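Local coordinates for protein afamin (Homo sapiens, PDB 6FAK) that carries hydrophobic molecules in body fluids, binding vitamin E and keeping lipidated Wnt proteins soluble and active, at residues 155-163 with 285-293. Sequence-based numbering, arbitrary orientation.
Sequences PTLLTVAVH and KIPERGQCI
His163 and Glu288 join helix 154-171 of the first albumin domain to helix 288-295 of the second through a nearly straight hydrogen bond. His163 NE2 donates to Glu288 OE2 at 2.6 Å (N-H...O 164°), a length to be read with caution because Glu288 is poorly ordered. An imidazole N-H suits a carboxylate oxygen, here met in the ring plane; Glu288 reaches this edge through a bend at chi2 (77°).

A second polar link lies at the buried end, where Thr156 OG1 and Gln291 OE1 are 3.0 Å apart. Gln199 and Tyr191 of helix 177-209 also bond to this pair, at OG1 and OE1 respectively.

Between these links the packing is mixed. Pro287, at the N-cap position after a cis peptide bond, sets its compact ring against Pro155 (CB to CB 4.2 Å) and Leu158 CB. Thr159 CG2 lies 3.3 Å from Glu288 OE1. With chi1 at -63°, Thr159 OG1 joins Thr159 N in gripping Pro155 O from opposite faces. Replacing Thr159 by alanine is likely to cost Pro155 O its second donor and open a gap beside Pro287 and Gln291 CG.

Thr159's hydroxyl thus serves its own helix, leaving cross-domain hydrogen bonding to His163-Glu288 and the buried, further-bonded Thr156-Gln291 pair.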
loop_
_atom_site.group_PDB
_atom_site.type_symbol
_atom_site.label_atom_id
_atom_site.label_comp_id
_atom_site.label_asym_id
_atom_site.label_seq_id
_atom_site.Cartn_x
_atom_site.Cartn_y
_atom_site.Cartn_z
ATOM N N PRO A 155 -9.790 10.559 2.920
ATOM C CA PRO A 155 -11.088 9.985 2.582
ATOM C C PRO A 155 -11.169 8.499 2.964
ATOM O O PRO A 155 -12.209 8.022 3.431
ATOM C CB PRO A 155 -11.164 10.174 1.051
ATOM C CG PRO A 155 -10.303 11.352 0.782
ATOM C CD PRO A 155 -9.190 11.263 1.765
ATOM N N THR A 156 -10.057 7.774 2.835
ATOM C CA THR A 156 -9.984 6.379 3.236
ATOM C C THR A 156 -10.160 6.188 4.765
ATOM O O THR A 156 -10.981 5.360 5.225
ATOM C CB THR A 156 -8.688 5.728 2.733
ATOM O OG1 THR A 156 -8.626 5.906 1.309
ATOM C CG2 THR A 156 -8.669 4.264 3.088
ATOM N N LEU A 157 -9.412 6.971 5.528
ATOM C CA LEU A 157 -9.434 6.914 6.976
ATOM C C LEU A 157 -10.800 7.284 7.537
ATOM O O LEU A 157 -11.283 6.639 8.509
ATOM C CB LEU A 157 -8.369 7.837 7.589
ATOM C CG LEU A 157 -7.147 7.308 8.304
ATOM C CD1 LEU A 157 -6.738 5.869 7.952
ATOM C CD2 LEU A 157 -5.973 8.265 8.198
ATOM N N LEU A 158 -11.400 8.322 6.978
ATOM C CA LEU A 158 -12.785 8.714 7.369
ATOM C C LEU A 158 -13.831 7.617 7.052
ATOM O O LEU A 158 -14.749 7.370 7.834
ATOM C CB LEU A 158 -13.191 10.017 6.705
ATOM C CG LEU A 158 -12.444 11.272 7.124
ATOM C CD1 LEU A 158 -12.740 12.394 6.138
ATOM C CD2 LEU A 158 -12.785 11.714 8.523
ATOM N N THR A 159 -13.714 6.969 5.907
ATOM C CA THR A 159 -14.533 5.822 5.598
ATOM C C THR A 159 -14.313 4.668 6.583
ATOM O O THR A 159 -15.287 3.991 7.034
ATOM C CB THR A 159 -14.286 5.353 4.147
ATOM O OG1 THR A 159 -14.678 6.401 3.256
ATOM C CG2 THR A 159 -15.086 4.088 3.822
ATOM N N VAL A 160 -13.049 4.410 6.883
ATOM C CA VAL A 160 -12.702 3.404 7.869
ATOM C C VAL A 160 -13.347 3.748 9.236
ATOM O O VAL A 160 -13.932 2.873 9.851
ATOM C CB VAL A 160 -11.150 3.166 7.889
ATOM C CG1 VAL A 160 -10.700 2.393 9.113
ATOM C CG2 VAL A 160 -10.760 2.387 6.647
ATOM N N ALA A 161 -13.289 5.007 9.680
ATOM C CA ALA A 161 -13.888 5.421 10.965
ATOM C C ALA A 161 -15.382 5.206 10.962
ATOM O O ALA A 161 -15.920 4.723 11.969
ATOM C CB ALA A 161 -13.593 6.887 11.282
ATOM N N VAL A 162 -16.022 5.517 9.841
ATOM C CA VAL A 162 -17.477 5.305 9.678
ATOM C C VAL A 162 -17.849 3.812 9.839
ATOM O O VAL A 162 -18.763 3.475 10.579
ATOM C CB VAL A 162 -17.997 5.858 8.322
ATOM C CG1 VAL A 162 -19.389 5.345 7.996
ATOM C CG2 VAL A 162 -18.032 7.379 8.361
ATOM N N HIS A 163 -17.150 2.945 9.119
ATOM C CA HIS A 163 -17.383 1.516 9.202
ATOM C C HIS A 163 -17.058 0.936 10.578
ATOM O O HIS A 163 -17.812 0.074 11.082
ATOM C CB HIS A 163 -16.702 0.819 8.062
ATOM C CG HIS A 163 -17.437 1.030 6.787
ATOM N ND1 HIS A 163 -18.225 0.053 6.223
ATOM C CD2 HIS A 163 -17.650 2.150 6.059
ATOM C CE1 HIS A 163 -18.811 0.536 5.141
ATOM N NE2 HIS A 163 -18.477 1.808 5.020
ATOM N N LYS A 285 -23.072 9.616 -0.168
ATOM C CA LYS A 285 -22.457 10.773 0.507
ATOM C C LYS A 285 -20.934 10.854 0.299
ATOM O O LYS A 285 -20.274 9.847 0.033
ATOM C CB LYS A 285 -22.724 10.728 2.025
ATOM C CG LYS A 285 -24.091 11.223 2.470
ATOM C CD LYS A 285 -24.081 11.531 3.965
ATOM C CE LYS A 285 -25.466 11.895 4.483
ATOM N NZ LYS A 285 -25.942 13.238 4.040
ATOM N N ILE A 286 -20.386 12.052 0.482
ATOM C CA ILE A 286 -18.945 12.220 0.636
ATOM C C ILE A 286 -18.615 11.599 2.006
ATOM O O ILE A 286 -19.376 11.820 2.930
ATOM C CB ILE A 286 -18.521 13.713 0.638
ATOM C CG1 ILE A 286 -18.992 14.442 -0.634
ATOM C CG2 ILE A 286 -17.000 13.844 0.777
ATOM C CD1 ILE A 286 -18.924 15.957 -0.534
ATOM N N PRO A 287 -17.548 10.807 2.175
ATOM C CA PRO A 287 -16.629 10.354 1.133
ATOM C C PRO A 287 -16.943 8.934 0.604
ATOM O O PRO A 287 -16.083 8.320 -0.030
ATOM C CB PRO A 287 -15.282 10.352 1.879
ATOM C CG PRO A 287 -15.652 9.915 3.263
ATOM C CD PRO A 287 -17.074 10.385 3.510
ATOM N N GLU A 288 -18.157 8.432 0.849
ATOM C CA GLU A 288 -18.527 7.056 0.502
ATOM C C GLU A 288 -18.733 6.908 -1.007
ATOM O O GLU A 288 -18.180 5.988 -1.604
ATOM C CB GLU A 288 -19.790 6.617 1.265
ATOM C CG GLU A 288 -19.816 5.137 1.615
ATOM C CD GLU A 288 -18.928 4.781 2.803
ATOM O OE1 GLU A 288 -17.984 5.543 3.121
ATOM O OE2 GLU A 288 -19.173 3.726 3.427
ATOM N N ARG A 289 -19.501 7.833 -1.603
ATOM C CA ARG A 289 -19.733 7.919 -3.072
ATOM C C ARG A 289 -18.458 7.734 -3.948
ATOM O O ARG A 289 -18.579 7.300 -5.098
ATOM C CB ARG A 289 -20.572 9.205 -3.424
ATOM C CG ARG A 289 -20.334 9.966 -4.752
ATOM C CD ARG A 289 -19.527 11.251 -4.566
ATOM N NE ARG A 289 -18.377 11.039 -3.673
ATOM C CZ ARG A 289 -17.467 11.941 -3.311
ATOM N NH1 ARG A 289 -17.546 13.201 -3.756
ATOM N NH2 ARG A 289 -16.477 11.574 -2.505
ATOM N N GLY A 290 -17.271 8.005 -3.379
ATOM C CA GLY A 290 -15.985 7.861 -4.051
ATOM C C GLY A 290 -15.162 6.635 -3.676
ATOM O O GLY A 290 -14.452 6.072 -4.525
ATOM N N GLN A 291 -15.201 6.238 -2.399
ATOM C CA GLN A 291 -14.674 4.916 -2.004
ATOM C C GLN A 291 -15.528 3.795 -2.686
ATOM O O GLN A 291 -15.020 2.703 -2.964
ATOM C CB GLN A 291 -14.634 4.729 -0.467
ATOM C CG GLN A 291 -13.595 5.515 0.364
ATOM C CD GLN A 291 -12.172 5.619 -0.202
ATOM O OE1 GLN A 291 -11.251 4.917 0.234
ATOM N NE2 GLN A 291 -11.975 6.548 -1.140
ATOM N N CYS A 292 -16.807 4.097 -2.946
ATOM C CA CYS A 292 -17.688 3.304 -3.815
ATOM C C CYS A 292 -17.161 3.220 -5.255
ATOM O O CYS A 292 -16.874 2.117 -5.740
ATOM C CB CYS A 292 -19.098 3.912 -3.833
ATOM S SG CYS A 292 -20.361 2.937 -4.688
ATOM N N ILE A 293 -17.036 4.377 -5.924
ATOM C CA ILE A 293 -16.571 4.445 -7.322
ATOM C C ILE A 293 -15.286 3.665 -7.464
ATOM O O ILE A 293 -15.151 2.906 -8.422
ATOM C CB ILE A 293 -16.413 5.902 -7.852
ATOM C CG1 ILE A 293 -17.786 6.490 -8.206
ATOM C CG2 ILE A 293 -15.524 5.984 -9.103
ATOM C CD1 ILE A 293 -17.814 8.007 -8.312
#